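Local structure of putative DNA protection protein (Streptomyces coelicolor, 4CYB) at residues 28-33 / 96-101; 33-38 / 121-126. The protein probably oxidises and stores iron as a member of the Dps branch of the ferritins, twelve copies of the chain making up the assembly. One frame throughout, in Å; residues are numbered along the deposited sequence.

Contact 1: 28-33 / 96-101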
ATOM      1  N   LEU J  28     -10.470  35.734  -5.002  1.00 22.26           N
ATOM      2  CA  LEU J  28      -9.789  34.509  -4.491  1.00 20.85           C
ATOM      3  C   LEU J  28      -8.895  34.872  -3.332  1.00 21.78           C
ATOM      4  O   LEU J  28      -8.801  34.069  -2.367  1.00 25.49           O
ATOM      5  CB  LEU J  28      -9.007  33.789  -5.606  1.00 20.78           C
ATOM      6  CG  LEU J  28      -9.901  33.044  -6.609  1.00 21.12           C
ATOM      7  CD1 LEU J  28      -9.167  32.618  -7.873  1.00 22.65           C
ATOM      8  CD2 LEU J  28     -10.645  31.862  -5.974  1.00 25.46           C
ATOM      9  N   ASN J  29      -8.206  36.016  -3.418  1.00 20.89           N
ATOM     10  CA  ASN J  29      -7.302  36.395  -2.352  1.00 22.52           C
ATOM     11  C   ASN J  29      -8.013  36.679  -1.045  1.00 22.47           C
ATOM     12  O   ASN J  29      -7.462  36.465   0.013  1.00 21.02           O
ATOM     13  CB  ASN J  29      -6.325  37.523  -2.709  1.00 22.99           C
ATOM     14  CG  ASN J  29      -5.035  36.998  -3.318  1.00 26.28           C
ATOM     15  OD1 ASN J  29      -4.460  36.016  -2.828  1.00 26.28           O
ATOM     16  ND2 ASN J  29      -4.558  37.663  -4.359  1.00 22.52           N
ATOM     17  N   LYS J  30      -9.232  37.194  -1.110  1.00 22.64           N
ATOM     18  CA  LYS J  30      -9.979  37.397   0.131  1.00 20.54           C
ATOM     19  C   LYS J  30     -10.356  36.058   0.751  1.00 21.25           C
ATOM     20  O   LYS J  30     -10.199  35.859   1.981  1.00 21.55           O
ATOM     21  CB  LYS J  30     -11.242  38.286  -0.121  1.00 21.98           C
ATOM     22  CG  LYS J  30     -12.094  38.521   1.143  1.00 25.94           C
ATOM     23  CD  LYS J  30     -11.266  39.045   2.316  1.00 26.25           C
ATOM     24  CE  LYS J  30     -12.187  39.630   3.385  1.00 26.50           C
ATOM     25  NZ  LYS J  30     -13.271  38.719   3.797  1.00 25.01           N
ATOM     26  N   VAL J  31     -10.846  35.149  -0.066  1.00 21.59           N
ATOM     27  CA  VAL J  31     -11.180  33.798   0.412  1.00 21.74           C
ATOM     28  C   VAL J  31      -9.917  33.172   1.009  1.00 19.91           C
ATOM     29  O   VAL J  31      -9.977  32.504   2.046  1.00 21.17           O
ATOM     30  CB  VAL J  31     -11.741  32.921  -0.722  1.00 23.40           C
ATOM     31  CG1 VAL J  31     -11.865  31.458  -0.268  1.00 24.54           C
ATOM     32  CG2 VAL J  31     -13.135  33.465  -1.119  1.00 24.62           C
ATOM     33  N   LEU J  32      -8.807  33.335   0.313  1.00 20.66           N
ATOM     34  CA  LEU J  32      -7.498  32.742   0.756  1.00 22.25           C
ATOM     35  C   LEU J  32      -7.084  33.308   2.108  1.00 22.95           C
ATOM     36  O   LEU J  32      -6.711  32.542   3.018  1.00 21.59           O
ATOM     37  CB  LEU J  32      -6.459  33.033  -0.322  1.00 22.70           C
ATOM     38  CG  LEU J  32      -5.131  32.315  -0.331  1.00 28.20           C
ATOM     39  CD1 LEU J  32      -5.380  30.808  -0.155  1.00 23.88           C
ATOM     40  CD2 LEU J  32      -4.459  32.663  -1.653  1.00 25.15           C
ATOM     41  N   ALA J  33      -7.167  34.640   2.273  1.00 19.25           N
ATOM     42  CA  ALA J  33      -6.845  35.291   3.566  1.00 21.97           C
ATOM     43  C   ALA J  33      -7.734  34.752   4.679  1.00 20.99           C
ATOM     44  O   ALA J  33      -7.249  34.396   5.752  1.00 21.63           O
ATOM     45  CB  ALA J  33      -6.932  36.837   3.455  1.00 19.87           C
ATOM     46  N   ILE J  96      -5.894  41.735   4.998  1.00 26.62           N
ATOM     47  CA  ILE J  96      -6.925  41.458   4.014  1.00 23.66           C
ATOM     48  C   ILE J  96      -8.134  40.750   4.665  1.00 25.00           C
ATOM     49  O   ILE J  96      -9.330  40.982   4.275  1.00 23.90           O
ATOM     50  CB  ILE J  96      -6.370  40.544   2.873  1.00 24.78           C
ATOM     51  CG1 ILE J  96      -5.275  41.274   2.066  1.00 27.73           C
ATOM     52  CG2 ILE J  96      -7.531  40.046   1.961  1.00 24.04           C
ATOM     53  CD1 ILE J  96      -4.519  40.377   1.069  1.00 24.58           C
ATOM     54  N   THR J  97      -7.871  39.884   5.654  1.00 24.07           N
ATOM     55  CA  THR J  97      -8.962  39.027   6.188  1.00 23.19           C
ATOM     56  C   THR J  97      -9.993  39.863   6.960  1.00 24.52           C
ATOM     57  O   THR J  97      -9.657  40.919   7.523  1.00 24.43           O
ATOM     58  CB  THR J  97      -8.414  37.948   7.151  1.00 24.85           C
ATOM     59  OG1 THR J  97      -9.485  37.071   7.565  1.00 23.79           O
ATOM     60  CG2 THR J  97      -7.716  38.606   8.402  1.00 26.68           C
ATOM     61  N   THR J  98     -11.235  39.399   7.002  1.00 24.72           N
ATOM     62  CA  THR J  98     -12.140  39.971   7.971  1.00 27.09           C
ATOM     63  C   THR J  98     -12.528  38.989   9.103  1.00 28.32           C
ATOM     64  O   THR J  98     -13.445  39.249   9.875  1.00 26.60           O
ATOM     65  CB  THR J  98     -13.407  40.508   7.283  1.00 25.49           C
ATOM     66  OG1 THR J  98     -14.009  39.477   6.524  1.00 26.13           O
ATOM     67  CG2 THR J  98     -13.078  41.734   6.361  1.00 29.17           C
ATOM     68  N   VAL J  99     -11.828  37.855   9.220  1.00 24.73           N
ATOM     69  CA  VAL J  99     -12.077  36.953  10.339  1.00 24.12           C
ATOM     70  C   VAL J  99     -11.391  37.537  11.577  1.00 25.33           C
ATOM     71  O   VAL J  99     -10.179  37.711  11.567  1.00 25.73           O
ATOM     72  CB  VAL J  99     -11.494  35.506  10.076  1.00 22.54           C
ATOM     73  CG1 VAL J  99     -11.798  34.581  11.265  1.00 23.45           C
ATOM     74  CG2 VAL J  99     -12.073  34.959   8.785  1.00 19.74           C
ATOM     75  N   PRO J 100     -12.154  37.766  12.677  1.00 24.77           N
ATOM     76  CA  PRO J 100     -11.617  38.428  13.875  1.00 27.60           C
ATOM     77  C   PRO J 100     -10.515  37.599  14.545  1.00 29.27           C
ATOM     78  O   PRO J 100     -10.534  36.342  14.496  1.00 28.67           O
ATOM     79  CB  PRO J 100     -12.866  38.559  14.817  1.00 26.69           C
ATOM     80  CG  PRO J 100     -14.031  38.526  13.864  1.00 30.53           C
ATOM     81  CD  PRO J 100     -13.616  37.547  12.779  1.00 26.02           C
ATOM     82  N   ARG J 101      -9.553  38.290  15.154  1.00 26.91           N
ATOM     83  CA  ARG J 101      -8.509  37.612  15.942  1.00 23.15           C
ATOM     84  C   ARG J 101      -9.071  37.038  17.266  1.00 27.23           C
ATOM     85  O   ARG J 101      -9.794  37.751  18.035  1.00 25.48           O
ATOM     86  CB  ARG J 101      -7.379  38.601  16.244  1.00 23.79           C
ATOM     87  CG  ARG J 101      -6.221  37.989  17.039  1.00 22.57           C
ATOM     88  CD  ARG J 101      -5.154  39.051  17.252  1.00 25.94           C
ATOM     89  NE  ARG J 101      -4.121  38.577  18.144  1.00 26.87           N
ATOM     90  CZ  ARG J 101      -3.024  39.267  18.439  1.00 26.71           C
ATOM     91  NH1 ARG J 101      -2.787  40.424  17.827  1.00 27.30           N
ATOM     92  NH2 ARG J 101      -2.147  38.797  19.313  1.00 24.77           N
TER

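Contact 2: 33-38 / 121-126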
ATOM      1  N   ALA J  33      -7.167  34.640   2.273  1.00 19.25           N
ATOM      2  CA  ALA J  33      -6.845  35.291   3.566  1.00 21.97           C
ATOM      3  C   ALA J  33      -7.734  34.752   4.679  1.00 20.99           C
ATOM      4  O   ALA J  33      -7.249  34.396   5.752  1.00 21.63           O
ATOM      5  CB  ALA J  33      -6.932  36.837   3.455  1.00 19.87           C
ATOM      6  N   ASP J  34      -9.058  34.677   4.463  1.00 20.49           N
ATOM      7  CA  ASP J  34      -9.942  34.135   5.480  1.00 20.32           C
ATOM      8  C   ASP J  34      -9.673  32.636   5.802  1.00 20.34           C
ATOM      9  O   ASP J  34      -9.721  32.209   6.974  1.00 20.60           O
ATOM     10  CB  ASP J  34     -11.405  34.319   5.095  1.00 23.45           C
ATOM     11  CG  ASP J  34     -11.816  35.831   4.947  1.00 28.16           C
ATOM     12  OD1 ASP J  34     -11.230  36.709   5.627  1.00 25.83           O
ATOM     13  OD2 ASP J  34     -12.719  36.116   4.114  1.00 27.58           O
ATOM     14  N   THR J  35      -9.357  31.889   4.765  1.00 19.46           N
ATOM     15  CA  THR J  35      -9.104  30.468   4.905  1.00 20.11           C
ATOM     16  C   THR J  35      -7.755  30.256   5.620  1.00 20.22           C
ATOM     17  O   THR J  35      -7.625  29.323   6.425  1.00 21.13           O
ATOM     18  CB  THR J  35      -9.063  29.775   3.540  1.00 20.25           C
ATOM     19  OG1 THR J  35     -10.344  29.889   2.900  1.00 22.97           O
ATOM     20  CG2 THR J  35      -8.752  28.249   3.721  1.00 22.11           C
ATOM     21  N   ARG J  36      -6.764  31.077   5.323  1.00 19.09           N
ATOM     22  CA  ARG J  36      -5.525  31.061   6.165  1.00 19.51           C
ATOM     23  C   ARG J  36      -5.785  31.234   7.669  1.00 23.61           C
ATOM     24  O   ARG J  36      -5.260  30.469   8.501  1.00 19.48           O
ATOM     25  CB  ARG J  36      -4.491  32.075   5.687  1.00 21.72           C
ATOM     26  CG  ARG J  36      -3.970  31.815   4.287  1.00 22.06           C
ATOM     27  CD  ARG J  36      -2.749  30.923   4.392  1.00 21.66           C
ATOM     28  NE  ARG J  36      -1.659  31.514   5.162  1.00 22.95           N
ATOM     29  CZ  ARG J  36      -0.793  32.387   4.642  1.00 25.45           C
ATOM     30  NH1 ARG J  36      -0.932  32.782   3.371  1.00 24.19           N
ATOM     31  NH2 ARG J  36       0.167  32.912   5.407  1.00 23.87           N
ATOM     32  N   ILE J  37      -6.677  32.179   8.040  1.00 19.71           N
ATOM     33  CA  ILE J  37      -6.973  32.353   9.474  1.00 18.36           C
ATOM     34  C   ILE J  37      -7.722  31.102  10.003  1.00 18.67           C
ATOM     35  O   ILE J  37      -7.467  30.649  11.103  1.00 21.21           O
ATOM     36  CB  ILE J  37      -7.889  33.609   9.672  1.00 18.25           C
ATOM     37  CG1 ILE J  37      -7.163  34.839   9.098  1.00 19.81           C
ATOM     38  CG2 ILE J  37      -8.273  33.768  11.148  1.00 19.16           C
ATOM     39  CD1 ILE J  37      -5.862  35.138   9.824  1.00 20.84           C
ATOM     40  N   LEU J  38      -8.632  30.557   9.210  1.00 18.74           N
ATOM     41  CA  LEU J  38      -9.455  29.428   9.628  1.00 19.48           C
ATOM     42  C   LEU J  38      -8.587  28.171   9.803  1.00 19.96           C
ATOM     43  O   LEU J  38      -8.735  27.459  10.797  1.00 19.98           O
ATOM     44  CB  LEU J  38     -10.606  29.181   8.643  1.00 19.76           C
ATOM     45  CG  LEU J  38     -11.472  27.982   9.053  1.00 20.88           C
ATOM     46  CD1 LEU J  38     -11.934  28.109  10.511  1.00 21.39           C
ATOM     47  CD2 LEU J  38     -12.684  27.920   8.092  1.00 20.75           C
ATOM     48  N   GLU J 121     -19.143  30.602   8.475  1.00 23.70           N
ATOM     49  CA  GLU J 121     -20.280  31.373   7.940  1.00 26.98           C
ATOM     50  C   GLU J 121     -19.802  32.587   7.123  1.00 25.88           C
ATOM     51  O   GLU J 121     -20.386  32.895   6.065  1.00 26.66           O
ATOM     52  CB  GLU J 121     -21.258  31.802   9.053  1.00 30.25           C
ATOM     53  CG  GLU J 121     -22.554  32.385   8.464  1.00 46.44           C
ATOM     54  CD  GLU J 121     -23.835  31.800   9.063  1.00 57.26           C
ATOM     55  OE1 GLU J 121     -23.904  31.668  10.317  1.00 63.38           O
ATOM     56  OE2 GLU J 121     -24.774  31.461   8.284  1.00 61.19           O
ATOM     57  N   LEU J 122     -18.764  33.272   7.623  1.00 23.56           N
ATOM     58  CA  LEU J 122     -18.132  34.392   6.924  1.00 24.51           C
ATOM     59  C   LEU J 122     -17.641  33.993   5.521  1.00 27.63           C
ATOM     60  O   LEU J 122     -17.991  34.626   4.483  1.00 24.25           O
ATOM     61  CB  LEU J 122     -16.976  34.910   7.789  1.00 26.94           C
ATOM     62  CG  LEU J 122     -16.311  36.195   7.387  1.00 30.39           C
ATOM     63  CD1 LEU J 122     -15.750  36.913   8.627  1.00 30.28           C
ATOM     64  CD2 LEU J 122     -15.261  35.939   6.298  1.00 30.43           C
ATOM     65  N   ILE J 123     -16.829  32.916   5.474  1.00 24.83           N
ATOM     66  CA  ILE J 123     -16.334  32.352   4.229  1.00 22.99           C
ATOM     67  C   ILE J 123     -17.463  31.870   3.307  1.00 23.98           C
ATOM     68  O   ILE J 123     -17.441  32.159   2.104  1.00 26.93           O
ATOM     69  CB  ILE J 123     -15.306  31.208   4.546  1.00 25.22           C
ATOM     70  CG1 ILE J 123     -14.091  31.850   5.230  1.00 24.67           C
ATOM     71  CG2 ILE J 123     -14.864  30.520   3.255  1.00 24.37           C
ATOM     72  CD1 ILE J 123     -13.050  30.838   5.778  1.00 24.81           C
ATOM     73  N   LEU J 124     -18.464  31.185   3.850  1.00 23.90           N
ATOM     74  CA  LEU J 124     -19.625  30.690   3.014  1.00 22.99           C
ATOM     75  C   LEU J 124     -20.372  31.908   2.371  1.00 25.76           C
ATOM     76  O   LEU J 124     -20.665  31.889   1.162  1.00 23.37           O
ATOM     77  CB  LEU J 124     -20.597  29.843   3.862  1.00 21.97           C
ATOM     78  CG  LEU J 124     -20.041  28.453   4.213  1.00 24.95           C
ATOM     79  CD1 LEU J 124     -20.943  27.739   5.189  1.00 28.87           C
ATOM     80  CD2 LEU J 124     -19.916  27.570   2.959  1.00 25.08           C
ATOM     81  N   THR J 125     -20.569  32.969   3.153  1.00 25.60           N
ATOM     82  CA  THR J 125     -21.263  34.176   2.607  1.00 28.15           C
ATOM     83  C   THR J 125     -20.467  34.799   1.442  1.00 28.82           C
ATOM     84  O   THR J 125     -21.003  35.063   0.359  1.00 31.11           O
ATOM     85  CB  THR J 125     -21.532  35.171   3.744  1.00 29.72           C
ATOM     86  OG1 THR J 125     -22.367  34.515   4.712  1.00 27.38           O
ATOM     87  CG2 THR J 125     -22.253  36.430   3.212  1.00 32.14           C
ATOM     88  N   GLU J 126     -19.168  34.949   1.648  1.00 28.02           N
ATOM     89  CA  GLU J 126     -18.244  35.449   0.625  1.00 34.50           C
ATOM     90  C   GLU J 126     -18.213  34.549  -0.603  1.00 32.95           C
ATOM     91  O   GLU J 126     -18.174  35.028  -1.723  1.00 33.58           O
ATOM     92  CB  GLU J 126     -16.821  35.511   1.177  1.00 40.89           C
ATOM     93  CG  GLU J 126     -16.559  36.739   2.015  1.00 53.17           C
ATOM     94  CD  GLU J 126     -15.843  37.862   1.284  1.00 54.05           C
ATOM     95  OE1 GLU J 126     -15.643  37.823   0.012  1.00 45.81           O
ATOM     96  OE2 GLU J 126     -15.479  38.807   2.033  1.00 53.80           O
TER

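Contact 1: 28-33 / 96-101
The polar part of this contact rests on Lys30. Its CG stands anti to the backbone N (chi1 179°), and bends at chi2 and chi4 bring the ammonium round to Thr98, so that Lys30 NZ donates to Thr98 OG1 over 2.9 Å. The two side chains are roughly perpendicular. The same NZ also forms salt bridges with Asp34 and Glu126, so three oxygens grip it. Lys30 CE comes to 3.3 Å from the carbonyl oxygen Ile96 O, without a hydrogen bond.

Apolar contact comes from the aliphatic run of Lys30, from Ala33 and from Ile96. Ala33 CB points at the loop and meets Ile96 CG2 at 3.6 Å, while Lys30 CD passes the same methyl at 3.9 Å, the two side chains running antiparallel alongside each other.

Within the loop, Thr97 has OG1 anti to its own backbone N (chi1 -176°). From there Thr97 OG1 accepts from Val99 N at 3.0 Å with a nearly straight N-H (166°), and it is also hydrogen-bonded to Asp34. This is an ST turn, and with it the linker following the short helix 90-96 is laid against helix 18-48 of the Dps four-helix bundle.

Contact 2: 33-38 / 121-126
Helices 33-38 and 121-126 run antiparallel at 159°, their axes 10.3 Å apart at closest, with Asp34 and Ile123 facing each other at 6.8 Å between CA atoms. Ile123 does most of the apolar work. With CG1 anti to its carbonyl carbon (chi1 -65°) and an extended chi2, it reaches straight across: Ile123 CG1 lies 3.7 Å from Asp34 CB, and the tip, Ile123 CD1, meets Leu38 CD2 at 3.7 Å. That same methyl comes to 4.1 Å from Thr35 OG1, so one side chain packs against three residues on the same face of helix 33-38. Thr35 OG1 itself is hydrogen-bonded to Val31 O, one turn back.

Such packing belongs to the core of the ferritin-like four-helix bundle, in which helix 18-48 here lies against helix 109-136; Thr35 and Leu38 also touch helix 54-81, and Leu38 reaches Asn154 of helix 140-164.

Toward the loop side the contact turns polar. Leu122, its CG anti to the backbone N, lies roughly perpendicular to Asp34 and sets Leu122 CD2 3.4 Å from Asp34 OD2. No hydrogen bond runs between residues 33-38 and 121-126. Asp34 OD2 and Glu126 OE2 are instead 4.4 Å apart, two like charges, that of Asp34 buried and that of Glu126 partly exposed; the ammonium of Lys30 bridges them, which would be expected to offset their repulsion. Asp34 OD1, besides its bond with Thr97, accepts from Thr98 N.

How the contacts relate
Contacts 1 and 2 sit end to end on helix 18-48, share Ala33 and have centres about 6 Å apart. A salt bridge and a probable hydrogen bond tie them together: Lys30 NZ of contact 1 is 2.8 Å from Glu126 OE2 of contact 2, and Thr97 OG1 is 2.6 Å from Asp34 OD1. Thr98 O also packs 3.5 Å from Leu122 CD1. Neither contact reaches the iron: the side chain of Thr35 is about 14 Å from a bound Fe(III) and about 9 Å from that of the iron ligand Asp73, while that of Asn29 is about 11 Å from that of Glu77. Both also touch a second subunit, through Val99 and Arg101 in one and Arg36 in the other.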